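Local coordinates for protein Cys-Gly metallodipeptidase DUG1 (Saccharomyces cerevisiae, PDB 4G1P) that hydrolyses Cys-Gly as a metal-dependent dipeptidase and serves as the catalytic component of the complex that degrades glutathione, at residues K94-V105 against V161-E172. Sequence-based numbering, arbitrary orientation.
With ZN (zinc ion), chain B; GLY (glycine), chain D.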
loop_
_atom_site.group_PDB
_atom_site.type_symbol
_atom_site.label_atom_id
_atom_site.label_comp_id
_atom_site.label_asym_id
_atom_site.label_seq_id
_atom_site.Cartn_x
_atom_site.Cartn_y
_atom_site.Cartn_z
ATOM N N LYS A 94 24.254 -47.642 3.803
ATOM C CA LYS A 94 23.538 -46.900 2.783
ATOM C C LYS A 94 24.023 -45.463 2.717
ATOM O O LYS A 94 24.535 -44.924 3.701
ATOM C CB LYS A 94 22.035 -46.950 3.037
ATOM C CG LYS A 94 21.428 -48.332 2.853
ATOM C CD LYS A 94 19.927 -48.230 2.612
ATOM C CE LYS A 94 19.292 -49.582 2.358
ATOM N NZ LYS A 94 18.801 -50.170 3.620
ATOM N N LYS A 95 23.881 -44.842 1.553
ATOM C CA LYS A 95 24.155 -43.419 1.447
ATOM C C LYS A 95 23.102 -42.597 2.214
ATOM O O LYS A 95 21.963 -43.031 2.420
ATOM C CB LYS A 95 24.210 -42.999 -0.019
ATOM C CG LYS A 95 25.328 -43.654 -0.785
ATOM C CD LYS A 95 25.161 -43.436 -2.282
ATOM C CE LYS A 95 26.230 -44.172 -3.092
ATOM N NZ LYS A 95 26.076 -43.979 -4.566
ATOM N N THR A 96 23.488 -41.412 2.650
ATOM C CA THR A 96 22.548 -40.537 3.327
ATOM C C THR A 96 22.197 -39.315 2.482
ATOM O O THR A 96 23.072 -38.529 2.135
ATOM C CB THR A 96 23.103 -40.088 4.667
ATOM O OG1 THR A 96 23.242 -41.234 5.509
ATOM C CG2 THR A 96 22.167 -39.096 5.318
ATOM N N VAL A 97 20.928 -39.165 2.130
ATOM C CA VAL A 97 20.503 -37.975 1.401
ATOM C C VAL A 97 19.731 -37.011 2.299
ATOM O O VAL A 97 18.761 -37.389 2.954
ATOM C CB VAL A 97 19.636 -38.316 0.181
ATOM C CG1 VAL A 97 19.255 -37.048 -0.556
ATOM C CG2 VAL A 97 20.379 -39.247 -0.742
ATOM N N LEU A 98 20.186 -35.766 2.340
ATOM C CA LEU A 98 19.470 -34.723 3.058
ATOM C C LEU A 98 18.544 -34.020 2.080
ATOM O O LEU A 98 18.983 -33.564 1.007
ATOM C CB LEU A 98 20.445 -33.727 3.684
ATOM C CG LEU A 98 19.857 -32.458 4.313
ATOM C CD1 LEU A 98 18.756 -32.823 5.256
ATOM C CD2 LEU A 98 20.909 -31.699 5.075
ATOM N N VAL A 99 17.260 -33.958 2.434
ATOM C CA VAL A 99 16.316 -33.166 1.652
ATOM C C VAL A 99 15.860 -31.944 2.426
ATOM O O VAL A 99 15.540 -32.021 3.613
ATOM C CB VAL A 99 15.094 -33.982 1.154
ATOM C CG1 VAL A 99 15.543 -35.052 0.183
ATOM C CG2 VAL A 99 14.319 -34.592 2.318
ATOM N N TYR A 100 15.843 -30.812 1.730
ATOM C CA TYR A 100 15.418 -29.538 2.294
ATOM C C TYR A 100 14.217 -28.989 1.539
ATOM O O TYR A 100 14.117 -29.140 0.310
ATOM C CB TYR A 100 16.556 -28.535 2.200
ATOM C CG TYR A 100 16.128 -27.087 2.262
ATOM C CD1 TYR A 100 15.723 -26.402 1.114
ATOM C CD2 TYR A 100 16.158 -26.393 3.462
ATOM C CE1 TYR A 100 15.327 -25.093 1.173
ATOM C CE2 TYR A 100 15.782 -25.076 3.525
ATOM C CZ TYR A 100 15.367 -24.432 2.381
ATOM O OH TYR A 100 14.996 -23.120 2.454
ATOM N N GLY A 101 13.330 -28.324 2.279
ATOM C CA GLY A 101 12.191 -27.621 1.718
ATOM C C GLY A 101 11.672 -26.619 2.735
ATOM O O GLY A 101 12.279 -26.411 3.792
ATOM N N HIS A 102 10.545 -25.990 2.447
ATOM C CA HIS A 102 10.032 -25.015 3.388
ATOM C C HIS A 102 8.527 -25.042 3.504
ATOM O O HIS A 102 7.807 -25.180 2.508
ATOM C CB HIS A 102 10.541 -23.606 3.071
ATOM C CG HIS A 102 9.997 -23.010 1.808
ATOM N ND1 HIS A 102 8.822 -22.286 1.770
ATOM C CD2 HIS A 102 10.499 -22.978 0.547
ATOM C CE1 HIS A 102 8.612 -21.862 0.535
ATOM N NE2 HIS A 102 9.616 -22.265 -0.225
ATOM N N TYR A 103 8.058 -24.898 4.736
ATOM C CA TYR A 103 6.642 -25.043 5.012
ATOM C C TYR A 103 5.877 -23.738 5.211
ATOM O O TYR A 103 4.657 -23.769 5.357
ATOM C CB TYR A 103 6.427 -25.970 6.192
ATOM C CG TYR A 103 7.028 -25.512 7.495
ATOM C CD1 TYR A 103 6.386 -24.560 8.282
ATOM C CD2 TYR A 103 8.220 -26.069 7.976
ATOM C CE1 TYR A 103 6.923 -24.146 9.500
ATOM C CE2 TYR A 103 8.757 -25.667 9.190
ATOM C CZ TYR A 103 8.097 -24.701 9.951
ATOM O OH TYR A 103 8.609 -24.292 11.159
ATOM N N ASP A 104 6.575 -22.604 5.235
ATOM C CA ASP A 104 5.904 -21.311 5.282
ATOM C C ASP A 104 5.552 -20.954 3.858
ATOM O O ASP A 104 6.034 -21.603 2.932
ATOM C CB ASP A 104 6.773 -20.219 5.914
ATOM C CG ASP A 104 8.072 -19.981 5.153
ATOM O OD1 ASP A 104 8.859 -20.938 4.969
ATOM O OD2 ASP A 104 8.318 -18.827 4.740
ATOM N N VAL A 105 4.708 -19.933 3.693
ATOM C CA VAL A 105 4.127 -19.577 2.396
ATOM C C VAL A 105 3.887 -18.078 2.274
ATOM O O VAL A 105 3.724 -17.386 3.271
ATOM C CB VAL A 105 2.758 -20.279 2.181
ATOM C CG1 VAL A 105 2.917 -21.794 2.087
ATOM C CG2 VAL A 105 1.777 -19.918 3.296
ATOM N N VAL A 161 17.967 -45.376 0.622
ATOM C CA VAL A 161 18.963 -44.557 1.309
ATOM C C VAL A 161 18.537 -44.239 2.732
ATOM O O VAL A 161 17.452 -44.595 3.139
ATOM C CB VAL A 161 19.242 -43.208 0.577
ATOM C CG1 VAL A 161 19.631 -43.418 -0.892
ATOM C CG2 VAL A 161 18.040 -42.269 0.708
ATOM N N ASN A 162 19.405 -43.580 3.489
ATOM C CA ASN A 162 18.994 -42.983 4.745
ATOM C C ASN A 162 18.571 -41.550 4.469
ATOM O O ASN A 162 19.375 -40.747 4.004
ATOM C CB ASN A 162 20.128 -42.997 5.759
ATOM C CG ASN A 162 20.656 -44.397 6.022
ATOM O OD1 ASN A 162 19.926 -45.286 6.459
ATOM N ND2 ASN A 162 21.930 -44.597 5.749
ATOM N N LEU A 163 17.307 -41.237 4.736
ATOM C CA LEU A 163 16.798 -39.912 4.474
ATOM C C LEU A 163 16.980 -39.030 5.695
ATOM O O LEU A 163 16.814 -39.476 6.820
ATOM C CB LEU A 163 15.329 -39.967 4.080
ATOM C CG LEU A 163 14.928 -38.705 3.328
ATOM C CD1 LEU A 163 15.672 -38.650 1.988
ATOM C CD2 LEU A 163 13.418 -38.640 3.135
ATOM N N VAL A 164 17.348 -37.780 5.465
ATOM C CA VAL A 164 17.506 -36.814 6.536
ATOM C C VAL A 164 16.808 -35.565 6.069
ATOM O O VAL A 164 16.887 -35.205 4.895
ATOM C CB VAL A 164 18.981 -36.515 6.835
ATOM C CG1 VAL A 164 19.118 -35.379 7.832
ATOM C CG2 VAL A 164 19.645 -37.747 7.373
ATOM N N THR A 165 16.107 -34.912 6.984
ATOM C CA THR A 165 15.204 -33.854 6.609
ATOM C C THR A 165 15.638 -32.558 7.231
ATOM O O THR A 165 16.163 -32.542 8.329
ATOM C CB THR A 165 13.764 -34.206 7.028
ATOM O OG1 THR A 165 12.885 -33.871 5.972
ATOM C CG2 THR A 165 13.321 -33.443 8.220
ATOM N N CYS A 166 15.433 -31.468 6.511
ATOM C CA CYS A 166 15.690 -30.140 7.040
ATOM C C CYS A 166 14.650 -29.154 6.463
ATOM O O CYS A 166 14.858 -28.546 5.417
ATOM C CB CYS A 166 17.127 -29.710 6.721
ATOM S SG CYS A 166 17.556 -28.056 7.334
ATOM N N PHE A 167 13.519 -29.030 7.146
ATOM C CA PHE A 167 12.388 -28.226 6.673
ATOM C C PHE A 167 12.240 -26.943 7.502
ATOM O O PHE A 167 11.967 -27.002 8.704
ATOM C CB PHE A 167 11.094 -29.046 6.762
ATOM C CG PHE A 167 11.064 -30.266 5.862
ATOM C CD1 PHE A 167 11.791 -30.305 4.679
ATOM C CD2 PHE A 167 10.279 -31.374 6.194
ATOM C CE1 PHE A 167 11.751 -31.436 3.842
ATOM C CE2 PHE A 167 10.228 -32.513 5.364
ATOM C CZ PHE A 167 10.959 -32.539 4.184
ATOM N N GLU A 168 12.430 -25.785 6.879
ATOM C CA GLU A 168 12.335 -24.522 7.617
ATOM C C GLU A 168 11.000 -23.858 7.346
ATOM O O GLU A 168 10.260 -24.290 6.458
ATOM C CB GLU A 168 13.470 -23.553 7.248
ATOM C CG GLU A 168 13.354 -22.977 5.834
ATOM C CD GLU A 168 14.078 -21.653 5.662
ATOM O OE1 GLU A 168 14.061 -20.831 6.599
ATOM O OE2 GLU A 168 14.665 -21.430 4.587
ATOM N N GLY A 169 10.708 -22.803 8.106
ATOM C CA GLY A 169 9.471 -22.053 7.962
ATOM C C GLY A 169 9.701 -20.549 7.877
ATOM O O GLY A 169 8.835 -19.749 8.250
ATOM N N MET A 170 10.870 -20.160 7.378
ATOM C CA MET A 170 11.169 -18.750 7.181
ATOM C C MET A 170 11.677 -18.474 5.771
ATOM O O MET A 170 12.282 -17.431 5.525
ATOM C CB MET A 170 12.202 -18.254 8.203
ATOM C CG MET A 170 11.644 -17.940 9.590
ATOM S SD MET A 170 10.438 -16.597 9.599
ATOM C CE MET A 170 11.488 -15.160 9.552
ATOM N N GLU A 171 11.438 -19.394 4.841
ATOM C CA GLU A 171 12.006 -19.229 3.501
ATOM C C GLU A 171 11.460 -17.993 2.796
ATOM O O GLU A 171 12.194 -17.304 2.096
ATOM C CB GLU A 171 11.794 -20.471 2.641
ATOM C CG GLU A 171 12.786 -20.631 1.497
ATOM C CD GLU A 171 12.292 -20.058 0.164
ATOM O OE1 GLU A 171 11.201 -19.440 0.125
ATOM O OE2 GLU A 171 13.010 -20.231 -0.853
ATOM N N GLU A 172 10.181 -17.706 3.002
ATOM C CA GLU A 172 9.560 -16.554 2.359
ATOM C C GLU A 172 9.861 -15.261 3.125
ATOM O O GLU A 172 9.352 -14.195 2.782
ATOM C CB GLU A 172 8.041 -16.759 2.217
ATOM C CG GLU A 172 7.624 -18.042 1.505
ATOM C CD GLU A 172 7.848 -17.982 -0.005
ATOM O OE1 GLU A 172 8.328 -16.943 -0.505
ATOM O OE2 GLU A 172 7.546 -18.978 -0.696
HETATM ZN ZN ZN B . 8.353 -18.548 -2.559
HETATM N N GLY D . 10.283 -18.330 -4.273
HETATM C CA GLY D . 10.693 -18.449 -2.887
HETATM C C GLY D . 11.728 -17.376 -2.689
HETATM O O GLY D . 12.922 -17.651 -2.609
#
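With chi1 near +60° in both D104 and H102, CG of each lies between its own backbone N and carbonyl carbon, turning the carboxylate and the imidazole toward E171 and E172, in the loop after strand 162-168. The carboxylate of D104, by similarity an active-site residue, bridges two consecutive amides: E172 N meets the syn lone pair of OD2 at 2.8 Å, and E171 N reaches OD1 at 3.0 Å on the syn side but 28° out of the carboxylate plane. A short acid with two acceptors suits this place, since it fixes the backbone carrying both glutamates; S33 also bonds to OD2. E171, the probable proton acceptor, leaves with CG anti to its N (chi1 -156°) and lies over the imidazole of H102, a probable ligand of the second zinc, CB being 3.5 Å from the ring centroid and the carboxylate nearly parallel to the ring. At the ring edge, in plane, H102 ND1 donates to D104 O of its own segment at 3.1 Å, helping to fix the ring's rotation. E172 OE2 binds zinc at 2.1 Å, with OE1, bonded to Q106, a longer second ligand; D137, H450 and the bound glycine complete the site.

Y103 lays a ring face against G169 CA, 3.7 Å from the centroid, where the lack of a side chain allows so close an approach. Y100 OH donates to the anti lone pair of E168 OE2 at 2.7 Å, and S175 shares that oxygen.

Leading into these loops, strands 96-102 and 162-168 run parallel: V97 bonds to N162 and V164, V99 to V164 and C166, and G101 weakly to C166, then to E168. L98 CD1 packs on V164 CG1, and V99 CG1 on L163 CD1, branched apolar side chains suited to buried sheet faces. Probable catalytic and metal-binding residues at, or just after, the C-terminal ends of adjacent parallel strands characterise the dinuclear zinc site of the M20 alpha/beta catalytic domain.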